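Local coordinates for protein AxyAgu115A (Amphibacillus xylanus NBRC 15112, PDB 6NPS) that probably removes glucuronic acid side groups from arabinoglucuronoxylan by hydrolysis, as a family GH115 alpha-glucuronidase, at residues E797-A802 with F817-G822. The protein carries 3 engineered substitutions. Sequence-based numbering, arbitrary orientation.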
ATOM      1  N   GLU A 797       2.214  -5.590 -32.487  1.00 39.59           N
ATOM      2  CA  GLU A 797       3.660  -5.776 -32.449  1.00 37.93           C
ATOM      3  C   GLU A 797       4.240  -5.189 -33.732  1.00 36.40           C
ATOM      4  O   GLU A 797       3.673  -5.345 -34.821  1.00 37.80           O
ATOM      5  CB  GLU A 797       4.053  -7.239 -32.269  1.00 39.86           C
ATOM      6  CG  GLU A 797       3.289  -7.950 -31.161  1.00 51.65           C
ATOM      7  CD  GLU A 797       3.951  -7.923 -29.772  1.00 64.13           C
ATOM      8  OE1 GLU A 797       4.776  -7.032 -29.456  1.00 66.28           O
ATOM      9  OE2 GLU A 797       3.620  -8.830 -28.977  1.00 71.41           O
ATOM     10  N   ALA A 798       5.336  -4.443 -33.582  1.00 32.38           N
ATOM     11  CA  ALA A 798       5.825  -3.602 -34.663  1.00 33.71           C
ATOM     12  C   ALA A 798       6.187  -4.422 -35.897  1.00 30.88           C
ATOM     13  O   ALA A 798       6.155  -3.910 -37.020  1.00 34.71           O
ATOM     14  CB  ALA A 798       7.035  -2.781 -34.150  1.00 34.21           C
ATOM     15  N   GLU A 799       6.546  -5.687 -35.711  1.00 30.86           N
ATOM     16  CA  GLU A 799       6.864  -6.548 -36.843  1.00 39.11           C
ATOM     17  C   GLU A 799       5.649  -6.852 -37.731  1.00 37.40           C
ATOM     18  O   GLU A 799       5.831  -7.238 -38.892  1.00 35.06           O
ATOM     19  CB  GLU A 799       7.507  -7.821 -36.290  1.00 47.89           C
ATOM     20  CG  GLU A 799       7.171  -9.086 -36.970  1.00 59.91           C
ATOM     21  CD  GLU A 799       7.593 -10.317 -36.191  1.00 64.30           C
ATOM     22  OE1 GLU A 799       8.545 -10.243 -35.380  1.00 53.77           O
ATOM     23  OE2 GLU A 799       6.984 -11.382 -36.441  1.00 76.47           O
ATOM     24  N   HIS A 800       4.428  -6.612 -37.255  1.00 33.07           N
ATOM     25  CA  HIS A 800       3.218  -6.935 -38.043  1.00 38.01           C
ATOM     26  C   HIS A 800       2.712  -5.765 -38.892  1.00 39.35           C
ATOM     27  O   HIS A 800       1.510  -5.482 -38.974  1.00 38.07           O
ATOM     28  CB  HIS A 800       2.130  -7.464 -37.110  1.00 35.95           C
ATOM     29  CG  HIS A 800       2.490  -8.781 -36.512  1.00 38.31           C
ATOM     30  ND1 HIS A 800       2.213  -9.121 -35.207  1.00 40.51           N
ATOM     31  CD2 HIS A 800       3.164  -9.832 -37.038  1.00 40.71           C
ATOM     32  CE1 HIS A 800       2.694 -10.324 -34.952  1.00 40.97           C
ATOM     33  NE2 HIS A 800       3.276 -10.778 -36.048  1.00 42.59           N
ATOM     34  N   PHE A 801       3.632  -5.108 -39.600  1.00 36.69           N
ATOM     35  CA  PHE A 801       3.237  -4.139 -40.603  1.00 34.18           C
ATOM     36  C   PHE A 801       2.689  -4.843 -41.834  1.00 40.54           C
ATOM     37  O   PHE A 801       3.057  -5.978 -42.147  1.00 41.20           O
ATOM     38  CB  PHE A 801       4.412  -3.261 -41.002  1.00 38.43           C
ATOM     39  CG  PHE A 801       5.647  -4.020 -41.322  1.00 35.75           C
ATOM     40  CD1 PHE A 801       6.626  -4.185 -40.364  1.00 41.33           C
ATOM     41  CD2 PHE A 801       5.845  -4.549 -42.582  1.00 38.54           C
ATOM     42  CE1 PHE A 801       7.795  -4.868 -40.649  1.00 39.86           C
ATOM     43  CE2 PHE A 801       7.012  -5.250 -42.876  1.00 41.70           C
ATOM     44  CZ  PHE A 801       8.000  -5.390 -41.892  1.00 33.96           C
ATOM     45  N   ALA A 802       1.811  -4.142 -42.545  1.00 40.29           N
ATOM     46  CA  ALA A 802       1.192  -4.689 -43.740  1.00 42.22           C
ATOM     47  C   ALA A 802       2.110  -4.575 -44.942  1.00 44.47           C
ATOM     48  O   ALA A 802       2.093  -5.446 -45.810  1.00 40.18           O
ATOM     49  CB  ALA A 802      -0.142  -3.971 -44.024  1.00 38.40           C
ATOM     50  N   PHE A 817      13.541  -0.706 -43.136  1.00 36.08           N
ATOM     51  CA  PHE A 817      13.320  -1.292 -41.825  1.00 36.61           C
ATOM     52  C   PHE A 817      13.623  -2.783 -41.829  1.00 34.70           C
ATOM     53  O   PHE A 817      13.266  -3.506 -42.752  1.00 35.67           O
ATOM     54  CB  PHE A 817      11.886  -1.054 -41.360  1.00 36.92           C
ATOM     55  CG  PHE A 817      11.674   0.307 -40.758  1.00 34.84           C
ATOM     56  CD1 PHE A 817      11.976   0.543 -39.449  1.00 34.47           C
ATOM     57  CD2 PHE A 817      11.180   1.356 -41.555  1.00 34.18           C
ATOM     58  CE1 PHE A 817      11.816   1.821 -38.881  1.00 35.79           C
ATOM     59  CE2 PHE A 817      10.984   2.585 -41.020  1.00 35.21           C
ATOM     60  CZ  PHE A 817      11.303   2.834 -39.671  1.00 36.17           C
ATOM     61  N   GLU A 818      14.298  -3.237 -40.793  1.00 37.40           N
ATOM     62  CA  GLU A 818      14.578  -4.649 -40.591  1.00 40.64           C
ATOM     63  C   GLU A 818      13.933  -5.117 -39.294  1.00 39.62           C
ATOM     64  O   GLU A 818      13.908  -4.365 -38.304  1.00 41.10           O
ATOM     65  CB  GLU A 818      16.090  -4.898 -40.507  1.00 41.56           C
ATOM     66  CG  GLU A 818      16.853  -4.602 -41.777  1.00 48.20           C
ATOM     67  CD  GLU A 818      16.941  -5.808 -42.696  1.00 60.35           C
ATOM     68  OE1 GLU A 818      16.304  -6.843 -42.391  1.00 65.38           O
ATOM     69  OE2 GLU A 818      17.637  -5.716 -43.731  1.00 65.25           O
ATOM     70  N   VAL A 819      13.489  -6.373 -39.257  1.00 32.98           N
ATOM     71  CA  VAL A 819      12.982  -6.957 -38.015  1.00 30.85           C
ATOM     72  C   VAL A 819      14.161  -7.568 -37.279  1.00 37.28           C
ATOM     73  O   VAL A 819      14.879  -8.403 -37.842  1.00 40.19           O
ATOM     74  CB  VAL A 819      11.909  -8.026 -38.274  1.00 33.43           C
ATOM     75  CG1 VAL A 819      11.411  -8.650 -36.917  1.00 34.08           C
ATOM     76  CG2 VAL A 819      10.723  -7.446 -39.100  1.00 37.61           C
ATOM     77  N   LEU A 820      14.360  -7.144 -36.026  1.00 33.64           N
ATOM     78  CA  LEU A 820      15.347  -7.723 -35.125  1.00 34.03           C
ATOM     79  C   LEU A 820      14.629  -8.798 -34.312  1.00 33.29           C
ATOM     80  O   LEU A 820      13.880  -8.481 -33.390  1.00 33.87           O
ATOM     81  CB  LEU A 820      15.949  -6.646 -34.225  1.00 33.13           C
ATOM     82  CG  LEU A 820      16.732  -5.537 -34.950  1.00 38.98           C
ATOM     83  CD1 LEU A 820      17.208  -4.405 -33.980  1.00 42.02           C
ATOM     84  CD2 LEU A 820      17.928  -6.155 -35.596  1.00 43.32           C
ATOM     85  N   ASP A 821      14.859 -10.067 -34.663  1.00 34.96           N
ATOM     86  CA  ASP A 821      14.185 -11.180 -33.999  1.00 42.17           C
ATOM     87  C   ASP A 821      14.517 -11.193 -32.519  1.00 41.97           C
ATOM     88  O   ASP A 821      15.667 -10.982 -32.129  1.00 39.27           O
ATOM     89  CB  ASP A 821      14.610 -12.517 -34.609  1.00 53.11           C
ATOM     90  CG  ASP A 821      14.314 -12.613 -36.107  1.00 59.75           C
ATOM     91  OD1 ASP A 821      13.437 -11.868 -36.604  1.00 61.18           O
ATOM     92  OD2 ASP A 821      14.963 -13.452 -36.781  1.00 64.87           O
ATOM     93  N   GLY A 822      13.493 -11.413 -31.689  1.00 39.31           N
ATOM     94  CA  GLY A 822      13.700 -11.558 -30.250  1.00 36.87           C
ATOM     95  C   GLY A 822      14.131 -10.304 -29.527  1.00 36.94           C
ATOM     96  O   GLY A 822      14.401 -10.363 -28.327  1.00 36.42           O
TER
HETATM   97  O   HOH W   1      10.529 -12.325 -35.274  1.00 71.81           O
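Val-819 meets Glu-799 and Phe-801 in a small side-chain contact, part apolar and part carboxylate against methyl, in the GH115 C-terminal region, where the loop joining strands 794-797 and 803-808 touches strand 814-821. Only 145 Å² is buried between the segments, and the backbones come nearest at Glu-799 and Val-819, whose CA atoms lie 6.2 Å apart; the close approaches all run between side chains. A type I turn, closed by the bond from His-800 N to Glu-797 O (2.8 Å), places Glu-799 toward the strand, and Phe-801 follows directly after it. The two methyls of Val-819 divide the work. CG1, anti to the backbone N (chi1 179°), lies against the Glu-799 side chain, 4.0 Å from its CB and 3.6 Å from its OE1, and the two side chains cross at about a right angle. CG2 approaches the Phe-801 ring obliquely, 4.2 Å from CE1; Phe-801 also touches Val-848 and Tyr-850 of strand 847-854. Glu-799 OE1 is hydrogen-bonded to Ser-828 OG, on the neighbouring strand 828-833. The same oxygen accepts from a water at 2.9 Å, which donates in turn to Asp-821 OD1 at 3.2 Å. Since Glu-799 OE1 and Asp-821 OD1 stand 5.3 Å apart, the two acids make no direct contact; a water that donates a hydrogen bond to each would be expected to ease the repulsion between like charges beside the valine.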